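Local structure of dopamine N-acetyltransferase-like Protein (Tribolium castaneum, 6V3T) at residues A[177-182]-A[205-210]; A[25-30]-A[194-199]; A[17-22]-A[37-42]. The protein probably transfers acyl groups, such as the acetyl group of acetyl-CoA, to the amine of arylalkylamines like serotonin, releasing free CoA. All blocks are in the same frame, centred on the assembly; numbering follows the deposited sequence. Where two conformers were deposited one is given.

Contact 1 of 3, residues A[177-182]-A[205-210]; sequences ITEKCV and YKVMTK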
loop_
_atom_site.group_PDB
_atom_site.type_symbol
_atom_site.label_atom_id
_atom_site.label_comp_id
_atom_site.label_asym_id
_atom_site.label_seq_id
_atom_site.Cartn_x
_atom_site.Cartn_y
_atom_site.Cartn_z
ATOM N N ILE A 177 8.027 -11.040 8.163
ATOM C CA ILE A 177 8.348 -10.657 9.565
ATOM C C ILE A 177 7.776 -9.261 9.826
ATOM O O ILE A 177 7.841 -8.428 8.915
ATOM C CB ILE A 177 9.879 -10.711 9.747
ATOM C CG1 ILE A 177 10.360 -12.153 9.906
ATOM C CG2 ILE A 177 10.354 -9.832 10.894
ATOM C CD1 ILE A 177 9.961 -12.794 11.220
ATOM N N THR A 178 7.258 -9.015 11.030
ATOM C CA THR A 178 6.839 -7.665 11.497
ATOM C C THR A 178 8.074 -6.891 11.967
ATOM O O THR A 178 8.724 -7.335 12.938
ATOM C CB THR A 178 5.777 -7.736 12.599
ATOM O OG1 THR A 178 4.557 -8.160 11.998
ATOM C CG2 THR A 178 5.557 -6.407 13.286
ATOM N N GLU A 179 8.372 -5.779 11.289
ATOM C CA GLU A 179 9.502 -4.863 11.590
ATOM C C GLU A 179 9.098 -3.917 12.718
ATOM O O GLU A 179 9.807 -3.865 13.723
ATOM C CB GLU A 179 9.874 -4.053 10.350
ATOM C CG GLU A 179 10.460 -4.889 9.237
ATOM C CD GLU A 179 11.857 -5.421 9.501
ATOM O OE1 GLU A 179 12.461 -5.021 10.512
ATOM O OE2 GLU A 179 12.342 -6.224 8.689
ATOM N N LYS A 180 8.010 -3.175 12.528
ATOM C CA LYS A 180 7.415 -2.315 13.578
ATOM C C LYS A 180 5.913 -2.579 13.666
ATOM O O LYS A 180 5.262 -2.712 12.633
ATOM C CB LYS A 180 7.683 -0.832 13.311
ATOM C CG LYS A 180 7.003 0.097 14.308
ATOM C CD LYS A 180 7.745 1.369 14.587
ATOM C CE LYS A 180 8.784 1.251 15.672
ATOM N NZ LYS A 180 8.297 1.695 16.994
ATOM N N CYS A 181 5.394 -2.643 14.881
ATOM C CA CYS A 181 3.949 -2.753 15.162
ATOM C C CYS A 181 3.521 -1.518 15.959
ATOM O O CYS A 181 4.184 -1.213 16.978
ATOM C CB CYS A 181 3.643 -4.035 15.921
ATOM S SG CYS A 181 1.876 -4.414 15.931
ATOM N N VAL A 182 2.482 -0.828 15.484
ATOM C CA VAL A 182 1.987 0.450 16.065
ATOM C C VAL A 182 0.460 0.425 16.098
ATOM O O VAL A 182 -0.167 0.186 15.037
ATOM C CB VAL A 182 2.503 1.682 15.294
ATOM C CG1 VAL A 182 2.293 1.570 13.794
ATOM C CG2 VAL A 182 1.884 2.968 15.815
ATOM N N TYR A 205 -1.253 -1.139 12.823
ATOM C CA TYR A 205 -0.543 -1.071 11.516
ATOM C C TYR A 205 0.836 -1.707 11.697
ATOM O O TYR A 205 1.565 -1.357 12.663
ATOM C CB TYR A 205 -0.479 0.381 11.031
ATOM C CG TYR A 205 0.685 0.790 10.155
ATOM C CD1 TYR A 205 0.951 0.164 8.945
ATOM C CD2 TYR A 205 1.471 1.879 10.493
ATOM C CE1 TYR A 205 1.994 0.578 8.123
ATOM C CE2 TYR A 205 2.512 2.308 9.685
ATOM C CZ TYR A 205 2.779 1.655 8.495
ATOM O OH TYR A 205 3.815 2.086 7.713
ATOM N N LYS A 206 1.152 -2.664 10.827
ATOM C CA LYS A 206 2.455 -3.352 10.814
ATOM C C LYS A 206 3.171 -2.990 9.529
ATOM O O LYS A 206 2.534 -3.086 8.461
ATOM C CB LYS A 206 2.286 -4.865 10.845
ATOM C CG LYS A 206 2.019 -5.466 12.210
ATOM C CD LYS A 206 1.602 -6.902 12.081
ATOM C CE LYS A 206 1.635 -7.667 13.377
ATOM N NZ LYS A 206 1.417 -9.102 13.108
ATOM N N VAL A 207 4.434 -2.586 9.646
ATOM C CA VAL A 207 5.426 -2.677 8.543
ATOM C C VAL A 207 5.971 -4.106 8.569
ATOM O O VAL A 207 6.369 -4.570 9.646
ATOM C CB VAL A 207 6.523 -1.604 8.661
ATOM C CG1 VAL A 207 7.637 -1.812 7.648
ATOM C CG2 VAL A 207 5.935 -0.213 8.499
ATOM N N MET A 208 5.910 -4.786 7.425
ATOM C CA MET A 208 6.235 -6.223 7.286
ATOM C C MET A 208 7.167 -6.390 6.091
ATOM O O MET A 208 7.120 -5.571 5.171
ATOM C CB MET A 208 4.970 -7.065 7.097
ATOM C CG MET A 208 3.947 -6.836 8.196
ATOM S SD MET A 208 2.506 -7.929 8.137
ATOM C CE MET A 208 3.199 -9.409 8.886
ATOM N N THR A 209 7.972 -7.439 6.128
ATOM C CA THR A 209 9.231 -7.553 5.369
ATOM C C THR A 209 9.543 -9.027 5.121
ATOM O O THR A 209 9.323 -9.841 6.040
ATOM C CB THR A 209 10.341 -6.847 6.151
ATOM O OG1 THR A 209 10.439 -5.554 5.558
ATOM C CG2 THR A 209 11.669 -7.576 6.126
ATOM N N LYS A 210 10.063 -9.338 3.935
ATOM C CA LYS A 210 10.700 -10.638 3.651
ATOM C C LYS A 210 11.952 -10.400 2.822
ATOM O O LYS A 210 11.934 -9.473 1.986
ATOM C CB LYS A 210 9.739 -11.566 2.915
ATOM C CG LYS A 210 10.037 -13.042 3.126
ATOM C CD LYS A 210 9.238 -13.941 2.228
ATOM C CE LYS A 210 9.656 -15.391 2.324
ATOM N NZ LYS A 210 9.556 -16.048 0.999
#

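Contact 2 of 3, residues A[25-30]-A[194-199]; sequences EPLNAS and KIYDTK. With ACO (acetyl coenzyme *a), chain G.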
loop_
_atom_site.group_PDB
_atom_site.type_symbol
_atom_site.label_atom_id
_atom_site.label_comp_id
_atom_site.label_asym_id
_atom_site.label_seq_id
_atom_site.Cartn_x
_atom_site.Cartn_y
_atom_site.Cartn_z
ATOM N N GLU A 25 -10.301 1.441 2.634
ATOM C CA GLU A 25 -9.032 1.044 3.277
ATOM C C GLU A 25 -9.105 1.508 4.728
ATOM O O GLU A 25 -9.551 2.609 4.994
ATOM C CB GLU A 25 -7.873 1.637 2.483
ATOM C CG GLU A 25 -6.515 1.138 2.914
ATOM C CD GLU A 25 -5.855 1.980 3.985
ATOM O OE1 GLU A 25 -6.273 3.135 4.147
ATOM O OE2 GLU A 25 -4.938 1.476 4.653
ATOM N N PRO A 26 -8.712 0.668 5.702
ATOM C CA PRO A 26 -8.798 1.010 7.125
ATOM C C PRO A 26 -8.314 2.404 7.544
ATOM O O PRO A 26 -9.089 3.127 8.105
ATOM C CB PRO A 26 -7.884 -0.033 7.778
ATOM C CG PRO A 26 -8.034 -1.238 6.884
ATOM C CD PRO A 26 -8.178 -0.683 5.484
ATOM N N LEU A 27 -7.047 2.723 7.306
ATOM C CA LEU A 27 -6.456 4.021 7.709
ATOM C C LEU A 27 -7.269 5.167 7.105
ATOM O O LEU A 27 -7.780 5.974 7.871
ATOM C CB LEU A 27 -5.010 4.087 7.230
ATOM C CG LEU A 27 -4.262 5.343 7.657
ATOM C CD1 LEU A 27 -4.448 5.585 9.144
ATOM C CD2 LEU A 27 -2.787 5.232 7.304
ATOM N N ASN A 28 -7.372 5.193 5.778
ATOM C CA ASN A 28 -8.168 6.159 4.978
ATOM C C ASN A 28 -9.496 6.410 5.683
ATOM O O ASN A 28 -9.813 7.573 5.939
ATOM C CB ASN A 28 -8.424 5.623 3.570
ATOM C CG ASN A 28 -9.365 6.492 2.773
ATOM O OD1 ASN A 28 -10.468 6.777 3.211
ATOM N ND2 ASN A 28 -8.941 6.907 1.595
ATOM N N ALA A 29 -10.232 5.335 5.965
ATOM C CA ALA A 29 -11.566 5.354 6.606
ATOM C C ALA A 29 -11.522 6.193 7.883
ATOM O O ALA A 29 -12.410 7.048 8.043
ATOM C CB ALA A 29 -12.023 3.952 6.906
ATOM N N SER A 30 -10.522 5.969 8.740
ATOM C CA SER A 30 -10.474 6.526 10.119
ATOM C C SER A 30 -10.230 8.041 10.091
ATOM O O SER A 30 -10.425 8.665 11.155
ATOM C CB SER A 30 -9.452 5.828 10.971
ATOM O OG SER A 30 -8.135 6.209 10.617
ATOM N N LYS A 194 -8.861 10.617 19.914
ATOM C CA LYS A 194 -8.255 9.619 18.992
ATOM C C LYS A 194 -8.274 10.170 17.556
ATOM O O LYS A 194 -9.348 10.614 17.113
ATOM C CB LYS A 194 -9.030 8.304 19.124
ATOM C CG LYS A 194 -8.225 7.049 18.849
ATOM C CD LYS A 194 -8.929 5.768 19.232
ATOM C CE LYS A 194 -8.612 5.316 20.638
ATOM N NZ LYS A 194 -9.401 4.130 21.040
ATOM N N ILE A 195 -7.129 10.135 16.864
ATOM C CA ILE A 195 -6.919 10.732 15.505
ATOM C C ILE A 195 -7.244 9.684 14.440
ATOM O O ILE A 195 -7.814 10.046 13.390
ATOM C CB ILE A 195 -5.472 11.242 15.359
ATOM C CG1 ILE A 195 -5.253 12.504 16.192
ATOM C CG2 ILE A 195 -5.102 11.460 13.898
ATOM C CD1 ILE A 195 -3.812 12.782 16.513
ATOM N N TYR A 196 -6.820 8.447 14.692
ATOM C CA TYR A 196 -7.168 7.246 13.896
ATOM C C TYR A 196 -8.203 6.446 14.677
ATOM O O TYR A 196 -7.834 5.475 15.377
ATOM C CB TYR A 196 -5.913 6.432 13.598
ATOM C CG TYR A 196 -4.758 7.277 13.135
ATOM C CD1 TYR A 196 -4.769 7.883 11.886
ATOM C CD2 TYR A 196 -3.667 7.496 13.958
ATOM C CE1 TYR A 196 -3.710 8.666 11.456
ATOM C CE2 TYR A 196 -2.603 8.280 13.544
ATOM C CZ TYR A 196 -2.623 8.862 12.289
ATOM O OH TYR A 196 -1.575 9.632 11.886
ATOM N N ASP A 197 -9.455 6.892 14.591
ATOM C CA ASP A 197 -10.632 6.131 15.072
ATOM C C ASP A 197 -10.888 5.026 14.041
ATOM O O ASP A 197 -11.730 5.232 13.141
ATOM C CB ASP A 197 -11.829 7.058 15.311
ATOM C CG ASP A 197 -12.851 6.501 16.288
ATOM O OD1 ASP A 197 -12.437 6.112 17.396
ATOM O OD2 ASP A 197 -14.052 6.457 15.930
ATOM N N THR A 198 -10.126 3.932 14.127
ATOM C CA THR A 198 -10.225 2.752 13.227
ATOM C C THR A 198 -11.296 1.806 13.773
ATOM O O THR A 198 -11.325 1.604 15.004
ATOM C CB THR A 198 -8.879 2.030 13.090
ATOM O OG1 THR A 198 -8.389 1.780 14.406
ATOM C CG2 THR A 198 -7.860 2.815 12.294
ATOM N N LYS A 199 -12.149 1.267 12.898
ATOM C CA LYS A 199 -13.154 0.238 13.272
ATOM C C LYS A 199 -12.460 -1.126 13.252
ATOM O O LYS A 199 -11.700 -1.389 12.301
ATOM C CB LYS A 199 -14.384 0.311 12.360
ATOM C CG LYS A 199 -15.400 1.380 12.755
ATOM C CD LYS A 199 -16.434 1.674 11.684
ATOM C CE LYS A 199 -16.967 3.092 11.740
ATOM N NZ LYS A 199 -17.709 3.436 10.504
HETATM N N1A ACO G . -12.614 -11.224 7.511
HETATM C C2A ACO G . -11.613 -11.935 8.047
HETATM N N3A ACO G . -10.539 -12.329 7.342
HETATM C C4A ACO G . -10.416 -12.022 6.042
HETATM C C5A ACO G . -11.469 -11.259 5.403
HETATM C C6A ACO G . -12.606 -10.869 6.226
HETATM N N6A ACO G . -13.607 -10.165 5.689
HETATM N N7A ACO G . -11.114 -11.092 4.131
HETATM C C8A ACO G . -9.925 -11.706 3.961
HETATM N N9A ACO G . -9.531 -12.269 5.103
HETATM C C1B ACO G . -8.270 -12.979 5.263
HETATM C C2B ACO G . -8.315 -14.411 4.809
HETATM O O2B ACO G . -8.627 -15.280 5.878
HETATM C C3B ACO G . -6.896 -14.593 4.334
HETATM O O3B ACO G . -6.063 -14.837 5.443
HETATM P P3B ACO G . -5.573 -16.333 5.700
HETATM O O7A ACO G . -5.408 -16.417 7.204
HETATM O O8A ACO G . -6.774 -17.097 5.167
HETATM O O9A ACO G . -4.275 -16.345 4.897
HETATM C C4B ACO G . -6.475 -13.256 3.795
HETATM O O4B ACO G . -7.359 -12.336 4.379
HETATM C C5B ACO G . -6.575 -13.171 2.307
HETATM O O5B ACO G . -7.896 -12.913 1.881
HETATM P P1A ACO G . -8.044 -12.540 0.347
HETATM O O1A ACO G . -6.920 -13.199 -0.413
HETATM O O2A ACO G . -9.442 -12.697 -0.155
HETATM O O3A ACO G . -7.830 -10.959 0.455
HETATM P P2A ACO G . -8.899 -9.992 -0.247
HETATM O O4A ACO G . -9.048 -10.480 -1.678
HETATM O O5A ACO G . -10.142 -9.950 0.605
HETATM O O6A ACO G . -8.105 -8.567 0.001
HETATM C CBP ACO G . -8.333 -6.187 0.837
HETATM C CCP ACO G . -8.702 -7.260 -0.198
HETATM C CDP ACO G . -6.949 -6.497 1.384
HETATM C CEP ACO G . -9.398 -6.267 1.912
HETATM C CAP ACO G . -8.367 -4.723 0.263
HETATM O OAP ACO G . -9.733 -4.333 0.071
HETATM C C9P ACO G . -7.682 -3.569 1.084
HETATM O O9P ACO G . -8.340 -2.859 1.847
HETATM N N8P ACO G . -6.339 -3.347 0.920
HETATM C C7P ACO G . -5.549 -2.359 1.661
HETATM C C6P ACO G . -4.249 -2.896 2.297
HETATM C C5P ACO G . -3.022 -2.024 2.097
HETATM O O5P ACO G . -2.053 -2.430 1.493
HETATM N N4P ACO G . -3.040 -0.811 2.647
HETATM C C3P ACO G . -1.869 0.091 2.697
HETATM C C2P ACO G . -2.004 1.475 2.027
HETATM S S1P ACO G . -2.175 2.824 3.176
HETATM C C ACO G . -3.026 4.008 2.313
HETATM O O ACO G . -2.828 4.176 1.118
HETATM C CH3 ACO G . -4.033 4.891 2.990
#

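Contact 3 of 3, residues A[17-22]-A[37-42]; sequences HLRHNF and GKPCEL. With ACO (acetyl coenzyme *a), chain G.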
loop_
_atom_site.group_PDB
_atom_site.type_symbol
_atom_site.label_atom_id
_atom_site.label_comp_id
_atom_site.label_asym_id
_atom_site.label_seq_id
_atom_site.Cartn_x
_atom_site.Cartn_y
_atom_site.Cartn_z
ATOM N N HIS A 17 -10.959 1.757 -11.071
ATOM C CA HIS A 17 -11.047 0.602 -10.137
ATOM C C HIS A 17 -10.776 1.089 -8.714
ATOM O O HIS A 17 -11.531 0.719 -7.808
ATOM C CB HIS A 17 -10.075 -0.516 -10.528
ATOM C CG HIS A 17 -9.835 -1.510 -9.439
ATOM N ND1 HIS A 17 -10.233 -2.825 -9.545
ATOM C CD2 HIS A 17 -9.238 -1.395 -8.233
ATOM C CE1 HIS A 17 -9.890 -3.474 -8.455
ATOM N NE2 HIS A 17 -9.282 -2.622 -7.637
ATOM N N LEU A 18 -9.717 1.873 -8.526
ATOM C CA LEU A 18 -9.263 2.304 -7.178
ATOM C C LEU A 18 -10.312 3.241 -6.590
ATOM O O LEU A 18 -10.667 3.054 -5.418
ATOM C CB LEU A 18 -7.890 2.978 -7.273
ATOM C CG LEU A 18 -6.700 2.031 -7.451
ATOM C CD1 LEU A 18 -5.403 2.814 -7.541
ATOM C CD2 LEU A 18 -6.618 1.012 -6.318
ATOM N N ARG A 19 -10.798 4.195 -7.389
ATOM C CA ARG A 19 -11.862 5.148 -6.981
ATOM C C ARG A 19 -13.025 4.351 -6.382
ATOM O O ARG A 19 -13.439 4.692 -5.264
ATOM C CB ARG A 19 -12.293 6.018 -8.166
ATOM C CG ARG A 19 -11.333 7.162 -8.465
ATOM C CD ARG A 19 -11.881 8.142 -9.484
ATOM N NE ARG A 19 -11.128 8.109 -10.723
ATOM C CZ ARG A 19 -11.648 8.269 -11.936
ATOM N NH1 ARG A 19 -12.946 8.476 -12.089
ATOM N NH2 ARG A 19 -10.869 8.203 -13.002
ATOM N N HIS A 20 -13.479 3.294 -7.069
ATOM C CA HIS A 20 -14.732 2.548 -6.756
ATOM C C HIS A 20 -14.523 1.511 -5.635
ATOM O O HIS A 20 -15.531 0.887 -5.243
ATOM C CB HIS A 20 -15.313 1.898 -8.030
ATOM C CG HIS A 20 -16.217 2.780 -8.832
ATOM N ND1 HIS A 20 -16.779 3.946 -8.331
ATOM C CD2 HIS A 20 -16.692 2.653 -10.091
ATOM C CE1 HIS A 20 -17.536 4.501 -9.254
ATOM N NE2 HIS A 20 -17.516 3.721 -10.333
ATOM N N ASN A 21 -13.300 1.334 -5.113
ATOM C CA ASN A 21 -12.957 0.187 -4.217
ATOM C C ASN A 21 -12.036 0.599 -3.065
ATOM O O ASN A 21 -12.329 0.268 -1.913
ATOM C CB ASN A 21 -12.273 -0.937 -4.989
ATOM C CG ASN A 21 -13.240 -1.633 -5.909
ATOM O OD1 ASN A 21 -14.379 -1.867 -5.528
ATOM N ND2 ASN A 21 -12.809 -1.949 -7.119
ATOM N N PHE A 22 -10.929 1.258 -3.377
ATOM C CA PHE A 22 -9.801 1.425 -2.440
ATOM C C PHE A 22 -10.155 2.364 -1.283
ATOM O O PHE A 22 -9.509 2.202 -0.268
ATOM C CB PHE A 22 -8.507 1.848 -3.144
ATOM C CG PHE A 22 -7.312 1.756 -2.226
ATOM C CD1 PHE A 22 -6.970 0.562 -1.631
ATOM C CD2 PHE A 22 -6.561 2.866 -1.898
ATOM C CE1 PHE A 22 -5.871 0.466 -0.796
ATOM C CE2 PHE A 22 -5.473 2.769 -1.043
ATOM C CZ PHE A 22 -5.137 1.571 -0.480
ATOM N N GLY A 37 -16.136 6.373 -6.191
ATOM C CA GLY A 37 -16.515 6.932 -7.507
ATOM C C GLY A 37 -15.886 8.287 -7.781
ATOM O O GLY A 37 -15.411 8.509 -8.930
ATOM N N LYS A 38 -15.894 9.174 -6.776
ATOM C CA LYS A 38 -15.255 10.516 -6.819
ATOM C C LYS A 38 -13.741 10.355 -6.847
ATOM O O LYS A 38 -13.189 9.592 -6.057
ATOM C CB LYS A 38 -15.588 11.356 -5.583
ATOM C CG LYS A 38 -17.023 11.295 -5.101
ATOM C CD LYS A 38 -17.417 12.442 -4.201
ATOM C CE LYS A 38 -16.351 13.510 -4.079
ATOM N NZ LYS A 38 -16.926 14.872 -4.132
ATOM N N PRO A 39 -13.026 11.101 -7.720
ATOM C CA PRO A 39 -11.566 11.061 -7.736
ATOM C C PRO A 39 -10.942 11.638 -6.453
ATOM O O PRO A 39 -11.498 12.546 -5.859
ATOM C CB PRO A 39 -11.205 11.871 -8.992
ATOM C CG PRO A 39 -12.386 12.799 -9.205
ATOM C CD PRO A 39 -13.592 12.028 -8.715
ATOM N N CYS A 40 -9.817 11.051 -6.046
ATOM C CA CYS A 40 -8.923 11.513 -4.952
ATOM C C CYS A 40 -7.562 11.885 -5.553
ATOM O O CYS A 40 -6.560 11.219 -5.218
ATOM C CB CYS A 40 -8.776 10.416 -3.906
ATOM S SG CYS A 40 -8.423 11.030 -2.240
ATOM N N GLU A 41 -7.532 12.929 -6.386
ATOM C CA GLU A 41 -6.420 13.235 -7.337
ATOM C C GLU A 41 -5.063 13.282 -6.612
ATOM O O GLU A 41 -4.051 12.957 -7.258
ATOM C CB GLU A 41 -6.660 14.555 -8.071
ATOM C CG GLU A 41 -7.946 14.597 -8.879
ATOM C CD GLU A 41 -8.999 15.531 -8.303
ATOM O OE1 GLU A 41 -9.119 16.662 -8.792
ATOM O OE2 GLU A 41 -9.674 15.133 -7.349
ATOM N N LEU A 42 -5.038 13.719 -5.348
ATOM C CA LEU A 42 -3.822 13.775 -4.478
ATOM C C LEU A 42 -3.059 12.452 -4.552
ATOM O O LEU A 42 -1.873 12.457 -4.958
ATOM C CB LEU A 42 -4.194 14.052 -3.016
ATOM C CG LEU A 42 -5.571 14.661 -2.770
ATOM C CD1 LEU A 42 -6.642 13.585 -2.895
ATOM C CD2 LEU A 42 -5.631 15.336 -1.402
HETATM N N1A ACO G . -12.614 -11.224 7.511
HETATM C C2A ACO G . -11.613 -11.935 8.047
HETATM N N3A ACO G . -10.539 -12.329 7.342
HETATM C C4A ACO G . -10.416 -12.022 6.042
HETATM C C5A ACO G . -11.469 -11.259 5.403
HETATM C C6A ACO G . -12.606 -10.869 6.226
HETATM N N6A ACO G . -13.607 -10.165 5.689
HETATM N N7A ACO G . -11.114 -11.092 4.131
HETATM C C8A ACO G . -9.925 -11.706 3.961
HETATM N N9A ACO G . -9.531 -12.269 5.103
HETATM C C1B ACO G . -8.270 -12.979 5.263
HETATM C C2B ACO G . -8.315 -14.411 4.809
HETATM O O2B ACO G . -8.627 -15.280 5.878
HETATM C C3B ACO G . -6.896 -14.593 4.334
HETATM O O3B ACO G . -6.063 -14.837 5.443
HETATM P P3B ACO G . -5.573 -16.333 5.700
HETATM O O7A ACO G . -5.408 -16.417 7.204
HETATM O O8A ACO G . -6.774 -17.097 5.167
HETATM O O9A ACO G . -4.275 -16.345 4.897
HETATM C C4B ACO G . -6.475 -13.256 3.795
HETATM O O4B ACO G . -7.359 -12.336 4.379
HETATM C C5B ACO G . -6.575 -13.171 2.307
HETATM O O5B ACO G . -7.896 -12.913 1.881
HETATM P P1A ACO G . -8.044 -12.540 0.347
HETATM O O1A ACO G . -6.920 -13.199 -0.413
HETATM O O2A ACO G . -9.442 -12.697 -0.155
HETATM O O3A ACO G . -7.830 -10.959 0.455
HETATM P P2A ACO G . -8.899 -9.992 -0.247
HETATM O O4A ACO G . -9.048 -10.480 -1.678
HETATM O O5A ACO G . -10.142 -9.950 0.605
HETATM O O6A ACO G . -8.105 -8.567 0.001
HETATM C CBP ACO G . -8.333 -6.187 0.837
HETATM C CCP ACO G . -8.702 -7.260 -0.198
HETATM C CDP ACO G . -6.949 -6.497 1.384
HETATM C CEP ACO G . -9.398 -6.267 1.912
HETATM C CAP ACO G . -8.367 -4.723 0.263
HETATM O OAP ACO G . -9.733 -4.333 0.071
HETATM C C9P ACO G . -7.682 -3.569 1.084
HETATM O O9P ACO G . -8.340 -2.859 1.847
HETATM N N8P ACO G . -6.339 -3.347 0.920
HETATM C C7P ACO G . -5.549 -2.359 1.661
HETATM C C6P ACO G . -4.249 -2.896 2.297
HETATM C C5P ACO G . -3.022 -2.024 2.097
HETATM O O5P ACO G . -2.053 -2.430 1.493
HETATM N N4P ACO G . -3.040 -0.811 2.647
HETATM C C3P ACO G . -1.869 0.091 2.697
HETATM C C2P ACO G . -2.004 1.475 2.027
HETATM S S1P ACO G . -2.175 2.824 3.176
HETATM C C ACO G . -3.026 4.008 2.313
HETATM O O ACO G . -2.828 4.176 1.118
HETATM C CH3 ACO G . -4.033 4.891 2.990
#

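Contact 1 of 3, residues A[177-182]-A[205-210]
Ile177 pairs with Thr209: its N donates to Thr209 O over 2.8 Å, in the plane of that carbonyl, and its own O takes a weak bond back from Thr209 N. Thr178 projects from the other face of the sheet, alongside Met208. Its side chain crosses that of Lys206 at about a right angle, with Thr178 OG1 3.2 Å from Lys206 CD and Thr178 CG2 3.8 Å from Lys206 CG; a beta-branched residue fits readily into an extended strand. Then the pairing slips. Glu179 and Lys180 both face Val207, forming a classic beta bulge in an outermost strand of the acetyltransferase (GNAT) fold's sheet. Glu179 N donates to Val207 O at 2.9 Å, while Lys180 O accepts from Val207 N. Glu179 bends at chi2 (-71°), and its carboxylate lies by Thr209, OE2 being 3.0 Å from Thr209 CG2; OE2 is hydrogen-bonded to Tyr116 OH and OE1 forms a salt bridge with Lys115. Cys181, paired with Lys206, is back in regular register on the face of Thr178, its SG 3.9 Å from Lys206 CG. An alanine in place of Lys206 would probably leave Thr178 and Cys181 without the methylenes they rest on, and Glu172 without a weak ion-pair partner. At Val182, N and O both bond to the backbone of Tyr205, and CG1 approaches the Tyr205 ring obliquely, 3.4 Å from CD2.

Contact 2 of 3, residues A[25-30]-A[194-199]
Leu27 and Tyr196 lie side by side and point the same way, Leu27 CD1 meeting Tyr196 CD1 at 3.6 Å. They join the start of a short helix, 26-31, to the loop between strands 177-183 and 204-211 of the GNAT fold, a loop that makes an inverse gamma turn centred on Asp197. Leu27 CG is anti to its backbone N (chi1 -176°), and the isobutyl end comes up to the ring obliquely, an apolar partner for an aromatic ring. One face of the ring is covered by the neighbouring Ile195, whose CG2 stands 3.8 Å above the plane over its centre. At the edge, in the ring plane, sits Ser30 OG. The phenol reaches beyond the contact to helix 94-108, where Tyr196 OH is hydrogen-bonded to Arg98 O; tyrosine therefore suits a place that needs both a broad apolar ring and a polar tip.

Ser30 is small enough to nestle against the turn, its CB 3.2 Å from Asp197 O and 3.7 Å from Thr198 CG2. No hydrogen bond passes between the two segments; they meet by van der Waals packing and a CA-H...O contact from Ser30 to Asp197 O. At the other end of the helix, Glu25 is the N-cap: its OE1 accepts from Asn28 N at 2.8 Å, while OE2 is hydrogen-bonded to Thr163 OG1. The same carboxylate lines the cofactor pocket, with OE1 3.1 Å from CH3 of the acetyl group. The serine hydroxyl, placed between backbone N and carbonyl carbon by chi1 of 74°, turns back into its own helix, and OG donates to Leu27 O at 2.8 Å, in the carbonyl plane and on a lone pair.

Contact 3 of 3, residues A[17-22]-A[37-42]
The His20 imidazole slants against Gly37, its ND1 3.1 Å from Gly37 CA. Outside the contact this ring is stacked on that of His36 and meets His16 edge-to-face. The Arg19 guanidinium has Gly37 O at its edge, near its plane, though NH1 is 4.0 Å from that oxygen. On the inner side of the segment, one face of the His17 ring carries Asn21 ND2, 3.5 Å above the plane and over its centre. Phe22 turns inward to the cofactor, with the acetyl oxygen O of acetyl-CoA in the plane of its ring at the edge, 3.7 Å from CE2.

The contact sets the end of helix 11-19 against the loop leading into helix 41-52, on the surface of the GNAT fold. A disulfide between Cys34 and Cys40 ties that loop together, and Cys40 is also the N-cap residue of the second helix. Gly37 suits its place because its phi is positive (81°), a conformation that residues with a side chain adopt less easily. Its N makes a weak hydrogen bond, 3.3 Å long, to Arg19 O.

Beyond the backbone, the aliphatic part of Arg19 does most of the touching. CD rests on Pro39, 3.4 Å from CA and 3.8 Å from CB, and the two side chains cross obliquely, methylenes on a rigid ring. With the chain bent at chi3 (-113°), Arg19 NE makes a long, weak ion pair with Glu44.

How the contacts relate
Along the chain contact 3 closes first, but its segments alternate with those of contact 2, since helices 11-19, 26-31 and 41-52 follow one another; their centres are 17 Å apart and both touch acetyl-CoA, through Phe22 and Glu25. Contact 2 in turn interleaves with contact 1: the 194-199 loop belongs to the connection between the strands that contact 1 pairs. Those centres lie 18 Å apart, with nearest atoms about 6 Å. Contacts 1 and 3 are on opposite sides of the chain's centre, 27 Å between centres. Contacts 2 and 3 thus each put a residue beside the acetyl end, while contact 1 joins the sheet's last two strands, the Tyr205 side chain about 7 Å from the cofactor.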